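Local atomic coordinates of activated BY transcription factor SSRB (Salmonella enterica, PDB entry 2WNW), a protein that belongs to glycoside hydrolase family 30, pairing a TIM barrel with a beta-sandwich domain, and is known as SrfJ, activated by the regulator SsrB. Residues 6-9 with 15-18; 308-313 with 408-413. All blocks are in the same frame, centred on the assembly; numbering follows the deposited sequence.

Contact 1 (6-9 with 15-18); sequences ISSD and FLVE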
loop_
_atom_site.group_PDB
_atom_site.type_symbol
_atom_site.label_atom_id
_atom_site.label_comp_id
_atom_site.label_asym_id
_atom_site.label_seq_id
_atom_site.Cartn_x
_atom_site.Cartn_y
_atom_site.Cartn_z
ATOM N N ILE A 6 18.125 17.011 -0.758
ATOM C CA ILE A 6 17.543 17.983 -1.679
ATOM C C ILE A 6 16.132 18.237 -1.167
ATOM O O ILE A 6 15.284 17.339 -1.204
ATOM C CB ILE A 6 17.472 17.436 -3.122
ATOM C CG1 ILE A 6 18.884 17.180 -3.664
ATOM C CG2 ILE A 6 16.753 18.436 -4.021
ATOM C CD1 ILE A 6 19.559 15.963 -3.081
ATOM N N SER A 7 15.883 19.456 -0.695
ATOM C CA SER A 7 14.587 19.798 -0.125
ATOM C C SER A 7 13.810 20.893 -0.845
ATOM O O SER A 7 14.372 21.905 -1.271
ATOM C CB SER A 7 14.769 20.207 1.340
ATOM O OG SER A 7 15.527 19.243 2.047
ATOM N N SER A 8 12.505 20.674 -0.968
ATOM C CA SER A 8 11.611 21.635 -1.597
ATOM C C SER A 8 10.537 22.043 -0.599
ATOM O O SER A 8 10.010 21.213 0.142
ATOM C CB SER A 8 10.939 21.040 -2.841
ATOM O OG SER A 8 11.864 20.874 -3.901
ATOM N N ASP A 9 10.234 23.334 -0.586
ATOM C CA ASP A 9 9.223 23.909 0.288
ATOM C C ASP A 9 8.382 24.756 -0.661
ATOM O O ASP A 9 8.564 25.971 -0.752
ATOM C CB ASP A 9 9.900 24.784 1.347
ATOM C CG ASP A 9 8.924 25.360 2.362
ATOM O OD1 ASP A 9 9.404 25.933 3.359
ATOM O OD2 ASP A 9 7.694 25.250 2.170
ATOM N N PHE A 15 12.642 25.395 -4.208
ATOM C CA PHE A 15 12.688 24.083 -4.841
ATOM C C PHE A 15 14.081 23.502 -5.041
ATOM O O PHE A 15 15.022 24.210 -5.397
ATOM C CB PHE A 15 11.991 24.141 -6.202
ATOM C CG PHE A 15 10.521 24.419 -6.122
ATOM C CD1 PHE A 15 9.628 23.415 -5.757
ATOM C CD2 PHE A 15 10.025 25.683 -6.417
ATOM C CE1 PHE A 15 8.263 23.666 -5.687
ATOM C CE2 PHE A 15 8.657 25.946 -6.349
ATOM C CZ PHE A 15 7.776 24.936 -5.982
ATOM N N LEU A 16 14.184 22.196 -4.817
ATOM C CA LEU A 16 15.422 21.453 -4.999
ATOM C C LEU A 16 16.649 22.117 -4.378
ATOM O O LEU A 16 17.664 22.322 -5.047
ATOM C CB LEU A 16 15.653 21.220 -6.496
ATOM C CG LEU A 16 14.523 20.498 -7.243
ATOM C CD1 LEU A 16 14.796 20.523 -8.737
ATOM C CD2 LEU A 16 14.398 19.065 -6.740
ATOM N N VAL A 17 16.552 22.449 -3.096
ATOM C CA VAL A 17 17.665 23.070 -2.388
ATOM C C VAL A 17 18.535 21.956 -1.814
ATOM O O VAL A 17 18.069 21.153 -1.009
ATOM C CB VAL A 17 17.158 23.968 -1.247
ATOM C CG1 VAL A 17 18.332 24.611 -0.522
ATOM C CG2 VAL A 17 16.220 25.033 -1.810
ATOM N N GLU A 18 19.797 21.903 -2.232
ATOM C CA GLU A 18 20.696 20.858 -1.756
ATOM C C GLU A 18 21.677 21.293 -0.677
ATOM O O GLU A 18 22.126 22.437 -0.644
ATOM C CB GLU A 18 21.494 20.265 -2.922
ATOM C CG GLU A 18 22.338 19.063 -2.509
ATOM C CD GLU A 18 23.184 18.502 -3.635
ATOM O OE1 GLU A 18 22.659 18.324 -4.756
ATOM O OE2 GLU A 18 24.378 18.225 -3.392
HETATM O O HOH W 1 18.201 20.368 1.906
#
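S8 OG takes the backbone N-H of L16 in a nearly straight hydrogen bond (2.8 Å, 177° at the hydrogen), closing the tight end of an antiparallel hairpin between strand 2-9 and the chain that returns through 15-18. Regular pairing is confined here to two pairs: S7 with V17 is hydrogen-bonded, S7 N giving to V17 O at 2.8 Å and V17 N to S7 O at 2.9 Å, and I6 with E18 is the adjacent non-hydrogen-bonded pair. At L16 the chain turns a corner with positive backbone angles, and there the S8 hydroxyl, not a backbone carbonyl, accepts the L16 N-H. The S8 hydroxyl stands beside its own backbone N (chi1 -71°), which carries OG across to the returning chain and to the edge of the F15 ring, near its plane. H372 NE2 also hydrogen-bonds to this oxygen. Packing is closest around I6: its CG2 branch, anti to the backbone N, presses on L16 CA at 3.4 Å, closer than usual for two carbons, and meets L16 CD2 at 3.7 Å. Y368 and H372 of helix 365-374 touch L16 from outside the hairpin. The side of S7 and V17 is looser and wetter. There a water joins S7 OG (2.9 Å) to V17 O, to which it donates, so that this carbonyl serves both the strand partner and solvent. E18 OE1 comes only within 4.1 Å of I6 CG1; its salt bridge is with R4, outside the two segments. A buried hydroxyl bound to both L16 N and H372 would keep the chain's corner polar yet satisfied, tying the hairpin to the helix, while on the S7 and V17 side a water bridges side chain and backbone.

Contact 2 (308-313 with 408-413); sequences RHWHTY and VVYNRD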
loop_
_atom_site.group_PDB
_atom_site.type_symbol
_atom_site.label_atom_id
_atom_site.label_comp_id
_atom_site.label_asym_id
_atom_site.label_seq_id
_atom_site.Cartn_x
_atom_site.Cartn_y
_atom_site.Cartn_z
ATOM N N ARG A 308 -1.901 21.837 -5.812
ATOM C CA ARG A 308 -2.680 20.645 -6.146
ATOM C C ARG A 308 -1.979 19.823 -7.223
ATOM O O ARG A 308 -1.991 18.594 -7.177
ATOM C CB ARG A 308 -4.081 21.012 -6.653
ATOM C CG ARG A 308 -5.045 21.558 -5.598
ATOM C CD ARG A 308 -6.486 21.360 -6.061
ATOM N NE ARG A 308 -6.712 21.922 -7.392
ATOM C CZ ARG A 308 -6.897 23.214 -7.629
ATOM N NH1 ARG A 308 -6.891 24.073 -6.623
ATOM N NH2 ARG A 308 -7.079 23.658 -8.863
ATOM N N HIS A 309 -1.388 20.504 -8.200
ATOM C CA HIS A 309 -0.685 19.823 -9.286
ATOM C C HIS A 309 0.565 19.138 -8.746
ATOM O O HIS A 309 0.915 18.031 -9.161
ATOM C CB HIS A 309 -0.329 20.829 -10.380
ATOM C CG HIS A 309 -1.526 21.456 -11.028
ATOM N ND1 HIS A 309 -1.425 22.446 -11.981
ATOM C CD2 HIS A 309 -2.851 21.240 -10.849
ATOM C CE1 HIS A 309 -2.636 22.815 -12.361
ATOM N NE2 HIS A 309 -3.519 22.099 -11.688
ATOM N N TRP A 310 1.226 19.813 -7.814
ATOM C CA TRP A 310 2.423 19.306 -7.152
ATOM C C TRP A 310 2.043 17.992 -6.476
ATOM O O TRP A 310 2.715 16.969 -6.642
ATOM C CB TRP A 310 2.883 20.363 -6.134
ATOM C CG TRP A 310 3.858 19.941 -5.069
ATOM C CD1 TRP A 310 3.561 19.611 -3.773
ATOM C CD2 TRP A 310 5.291 19.938 -5.162
ATOM N NE1 TRP A 310 4.715 19.417 -3.055
ATOM C CE2 TRP A 310 5.792 19.610 -3.882
ATOM C CE3 TRP A 310 6.200 20.182 -6.202
ATOM C CZ2 TRP A 310 7.167 19.522 -3.610
ATOM C CZ3 TRP A 310 7.569 20.096 -5.932
ATOM C CH2 TRP A 310 8.036 19.769 -4.645
ATOM N N HIS A 311 0.939 18.019 -5.736
ATOM C CA HIS A 311 0.452 16.829 -5.051
ATOM C C HIS A 311 0.105 15.698 -6.011
ATOM O O HIS A 311 0.486 14.554 -5.790
ATOM C CB HIS A 311 -0.800 17.144 -4.234
ATOM C CG HIS A 311 -1.484 15.924 -3.704
ATOM N ND1 HIS A 311 -1.006 15.211 -2.626
ATOM C CD2 HIS A 311 -2.574 15.251 -4.146
ATOM C CE1 HIS A 311 -1.770 14.150 -2.429
ATOM N NE2 HIS A 311 -2.728 14.151 -3.338
ATOM N N THR A 312 -0.643 16.013 -7.064
ATOM C CA THR A 312 -1.047 14.985 -8.020
ATOM C C THR A 312 0.138 14.204 -8.580
ATOM O O THR A 312 0.114 12.974 -8.603
ATOM C CB THR A 312 -1.871 15.602 -9.175
ATOM O OG1 THR A 312 -3.087 16.144 -8.642
ATOM C CG2 THR A 312 -2.208 14.555 -10.229
ATOM N N TYR A 313 1.177 14.912 -9.014
ATOM C CA TYR A 313 2.349 14.246 -9.569
ATOM C C TYR A 313 3.097 13.412 -8.535
ATOM O O TYR A 313 3.369 12.230 -8.762
ATOM C CB TYR A 313 3.316 15.267 -10.190
ATOM C CG TYR A 313 3.028 15.585 -11.643
ATOM C CD1 TYR A 313 2.053 16.520 -12.000
ATOM C CD2 TYR A 313 3.710 14.920 -12.665
ATOM C CE1 TYR A 313 1.763 16.780 -13.346
ATOM C CE2 TYR A 313 3.426 15.167 -14.007
ATOM C CZ TYR A 313 2.455 16.096 -14.340
ATOM O OH TYR A 313 2.178 16.326 -15.666
ATOM N N VAL A 408 12.813 9.249 -1.609
ATOM C CA VAL A 408 11.952 10.401 -1.852
ATOM C C VAL A 408 10.888 10.420 -0.753
ATOM O O VAL A 408 10.249 9.403 -0.490
ATOM C CB VAL A 408 11.238 10.305 -3.224
ATOM C CG1 VAL A 408 10.336 11.511 -3.424
ATOM C CG2 VAL A 408 12.264 10.226 -4.344
ATOM N N VAL A 409 10.722 11.568 -0.101
ATOM C CA VAL A 409 9.730 11.708 0.960
ATOM C C VAL A 409 8.896 12.949 0.675
ATOM O O VAL A 409 9.436 14.018 0.388
ATOM C CB VAL A 409 10.388 11.866 2.358
ATOM C CG1 VAL A 409 9.302 11.981 3.431
ATOM C CG2 VAL A 409 11.295 10.675 2.652
ATOM N N TYR A 410 7.578 12.793 0.756
ATOM C CA TYR A 410 6.639 13.878 0.500
ATOM C C TYR A 410 5.627 13.958 1.643
ATOM O O TYR A 410 4.959 12.971 1.966
ATOM C CB TYR A 410 5.920 13.624 -0.833
ATOM C CG TYR A 410 4.627 14.393 -1.018
ATOM C CD1 TYR A 410 3.446 13.727 -1.351
ATOM C CD2 TYR A 410 4.580 15.777 -0.851
ATOM C CE1 TYR A 410 2.248 14.419 -1.509
ATOM C CE2 TYR A 410 3.386 16.481 -1.007
ATOM C CZ TYR A 410 2.227 15.795 -1.334
ATOM O OH TYR A 410 1.047 16.483 -1.479
ATOM N N ASN A 411 5.528 15.132 2.256
ATOM C CA ASN A 411 4.601 15.346 3.363
ATOM C C ASN A 411 3.292 15.957 2.865
ATOM O O ASN A 411 3.233 17.154 2.581
ATOM C CB ASN A 411 5.243 16.271 4.409
ATOM C CG ASN A 411 4.273 16.668 5.503
ATOM O OD1 ASN A 411 3.312 15.947 5.774
ATOM N ND2 ASN A 411 4.522 17.811 6.147
ATOM N N ARG A 412 2.238 15.145 2.769
ATOM C CA ARG A 412 0.957 15.659 2.291
ATOM C C ARG A 412 0.123 16.291 3.402
ATOM O O ARG A 412 -0.941 16.851 3.139
ATOM C CB ARG A 412 0.140 14.553 1.597
ATOM C CG ARG A 412 -0.434 13.498 2.526
ATOM C CD ARG A 412 -1.292 12.490 1.766
ATOM N NE ARG A 412 -2.453 13.112 1.130
ATOM C CZ ARG A 412 -3.334 12.453 0.379
ATOM N NH1 ARG A 412 -3.187 11.151 0.170
ATOM N NH2 ARG A 412 -4.356 13.094 -0.167
ATOM N N ASP A 413 0.608 16.210 4.638
ATOM C CA ASP A 413 -0.107 16.785 5.775
ATOM C C ASP A 413 -0.089 18.305 5.616
ATOM O O ASP A 413 0.738 18.849 4.879
ATOM C CB ASP A 413 0.578 16.396 7.093
ATOM C CG ASP A 413 -0.374 16.413 8.289
ATOM O OD1 ASP A 413 -1.472 17.004 8.187
ATOM O OD2 ASP A 413 -0.015 15.834 9.338
#
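H311 ND1 and the hydroxyl of Y410 share a hydrogen bond of 2.7 Å that joins helix 305-322 to the end of strand 405-411. The oxygen lies in the plane of the imidazole, and ND1 in turn lies in the plane of the phenol at its edge. The two rings therefore meet rim to rim, planes 50° apart, with neither over the other's face. R412 supplies the second hold on the histidine: H311 CE1 sits over one face of the guanidinium, offset toward its rim, 3.6 Å from R412 NH2. R412 CG lies between its backbone N and carbonyl carbon; the chain then runs straight at chi2 and bends at chi3 (-62°). Along another part of the phenol, W310 NE1 approaches Y410 CE2 at 3.8 Å, completing an aromatic cluster in which the indole and phenol planes are almost perpendicular (83°).

Further out, the W310 N-H is spent on S435 O, which would help fix the indole's rotation, and H315, one helical turn on, stacks on H311. L314 and I318 of the same helix pack on Y410. On the strand side, N411 OD1 accepts from D413 N at 2.9 Å in an Asx turn, shaping the chain just after the strand. N391 of the second subunit packs on R412. The helix lies in the family 30 TIM-barrel domain and the strand in its beta-sandwich domain, so the contact is part of the seam between them. The H311-Y410 bond probably fixes how the two rings are turned against each other here, and the nearby guanidinium, with H311 CE1 over its face, would probably favour a neutral imidazole.

Contacts 1 and 2 lie on the same side of the chain's centre, their own centres 13 Å apart, and they touch through W310. Its indole meets the hairpin of 6-9 and 15-18 at two points: W310 CZ3 is 3.6 Å from F15 CE1, and W310 CH2 is 3.6 Å from S8 CB. The five-membered ring of the same indole lies beside Y410, so one helix residue spans both contacts. Strands 2-9 and 405-411 each pair with strand 437-442 in one mixed sheet; contact 1 joins two neighbouring strands of that sheet, and contact 2 is its junction with a barrel helix. P10 touches both F15 and W310, adding to the shared packing.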